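Local coordinates for Sys-1 protein (Caenorhabditis elegans, PDB 3C2G) that acts as a beta-catenin of the Wnt asymmetry pathway, binding the TCF factor POP-1 directly and activating or repressing target genes, at residues A[81-84]-A[85-89]. Residues are numbered along the deposited sequence; the frame is centred on the assembly and turned at random.
Sequences LLDI and LRRFT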
# COMPACT_ATOMS: atom_id res chain seq x y z
N LEU A 81 -20.90 -33.58 15.49
CA LEU A 81 -19.46 -33.61 15.75
C LEU A 81 -18.76 -32.30 15.38
O LEU A 81 -17.89 -31.81 16.12
CB LEU A 81 -18.82 -34.79 15.02
CG LEU A 81 -19.40 -36.19 15.25
CD1 LEU A 81 -18.77 -37.17 14.30
CD2 LEU A 81 -19.22 -36.66 16.69
N LEU A 82 -19.15 -31.70 14.26
CA LEU A 82 -18.53 -30.44 13.84
C LEU A 82 -18.94 -29.32 14.76
O LEU A 82 -18.16 -28.39 14.99
CB LEU A 82 -18.85 -30.11 12.38
CG LEU A 82 -18.27 -31.13 11.39
CD1 LEU A 82 -18.82 -30.91 9.98
CD2 LEU A 82 -16.74 -31.10 11.41
N ASP A 83 -20.14 -29.41 15.33
CA ASP A 83 -20.60 -28.41 16.29
C ASP A 83 -19.83 -28.50 17.60
O ASP A 83 -19.57 -27.49 18.23
CB ASP A 83 -22.09 -28.51 16.55
CG ASP A 83 -22.60 -27.33 17.37
OD1 ASP A 83 -22.62 -26.19 16.85
OD2 ASP A 83 -22.96 -27.55 18.54
N ILE A 84 -19.48 -29.72 18.01
CA ILE A 84 -18.62 -29.91 19.16
C ILE A 84 -17.27 -29.27 18.83
O ILE A 84 -16.77 -28.43 19.58
CB ILE A 84 -18.44 -31.41 19.51
CG1 ILE A 84 -19.70 -31.98 20.17
CG2 ILE A 84 -17.24 -31.61 20.44
CD1 ILE A 84 -19.84 -33.51 20.05
N LEU A 85 -16.71 -29.65 17.69
CA LEU A 85 -15.42 -29.10 17.27
C LEU A 85 -15.41 -27.58 17.24
O LEU A 85 -14.47 -26.96 17.74
CB LEU A 85 -15.01 -29.67 15.91
CG LEU A 85 -13.69 -29.19 15.30
CD1 LEU A 85 -12.47 -29.39 16.23
CD2 LEU A 85 -13.49 -29.91 13.99
N ARG A 86 -16.47 -26.99 16.68
CA ARG A 86 -16.59 -25.54 16.63
C ARG A 86 -16.51 -24.95 18.03
O ARG A 86 -15.80 -23.97 18.26
CB ARG A 86 -17.89 -25.12 15.95
CG ARG A 86 -18.08 -23.61 15.84
CD ARG A 86 -19.31 -23.22 15.02
NE ARG A 86 -20.53 -23.65 15.68
CZ ARG A 86 -21.16 -22.95 16.62
NH1 ARG A 86 -20.68 -21.77 17.01
NH2 ARG A 86 -22.27 -23.44 17.17
N ARG A 87 -17.23 -25.57 18.96
CA ARG A 87 -17.28 -25.09 20.33
C ARG A 87 -15.91 -25.14 21.02
O ARG A 87 -15.56 -24.23 21.78
CB ARG A 87 -18.36 -25.84 21.12
CG ARG A 87 -19.76 -25.44 20.66
CD ARG A 87 -20.88 -26.24 21.30
NE ARG A 87 -21.91 -25.31 21.77
CZ ARG A 87 -23.00 -24.97 21.08
NH1 ARG A 87 -23.24 -25.50 19.89
NH2 ARG A 87 -23.85 -24.10 21.60
N PHE A 88 -15.13 -26.17 20.70
CA PHE A 88 -13.75 -26.28 21.17
C PHE A 88 -12.85 -25.13 20.71
O PHE A 88 -11.81 -24.88 21.31
CB PHE A 88 -13.12 -27.59 20.67
CG PHE A 88 -13.49 -28.79 21.47
CD1 PHE A 88 -14.57 -28.77 22.36
CD2 PHE A 88 -12.77 -29.98 21.33
CE1 PHE A 88 -14.90 -29.89 23.09
CE2 PHE A 88 -13.10 -31.11 22.06
CZ PHE A 88 -14.17 -31.07 22.95
N THR A 89 -13.24 -24.44 19.65
CA THR A 89 -12.39 -23.40 19.09
C THR A 89 -12.69 -22.00 19.65
O THR A 89 -11.90 -21.08 19.44
CB THR A 89 -12.43 -23.39 17.54
OG1 THR A 89 -13.77 -23.19 17.10
CG2 THR A 89 -11.90 -24.70 16.98
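Leu81 O accepts the backbone N-H of Leu85 at 2.9 Å, in a nearly straight bond (171°), one of the i to i+4 links within helix 71-90. One residue on, Leu82 O takes Arg86 N, while the Leu82 and Leu85 side chains approach loosely through their CD2 methyls, 4.3 Å apart, on the side of the helix that meets helix 115-122. Asp83 carries the polar side and holds two arginines, one turn ahead, with separate oxygens. Its CG lies anti to the backbone N (chi1 -171°), which swings the carboxylate along the helix toward them. OD1 receives Arg86 NH2 at 2.8 Å on its syn side, tilted slightly from the guanidinium plane, the carboxylate and guanidinium planes standing 49° apart. OD2 pairs with NH1 of Arg87, whose chain bends at chi3 to bring the guanidinium edge round to the acid. This OD2 also bridges to Arg31 of helix 20-37, so the i/i+3 and i/i+4 salt bridges extend into a network joining helix 71-90 to helix 20-37 within the all-helical armadillo superhelix. Without the carboxylate, as with an alanine here, Arg31, Arg86 and Arg87 would probably lose their shared counter-charge, and the ends of Arg86 and Arg87 would be less firmly held. Ile84 O accepts the backbone N-H of Phe88 at 3.0 Å. On the apolar side, Ile84 CG2 sits over one face of the Phe88 ring, displaced toward its rim and 4.2 Å from the centroid, a CH-pi contact; both side chains also pack on Ile54 of helix 47-62.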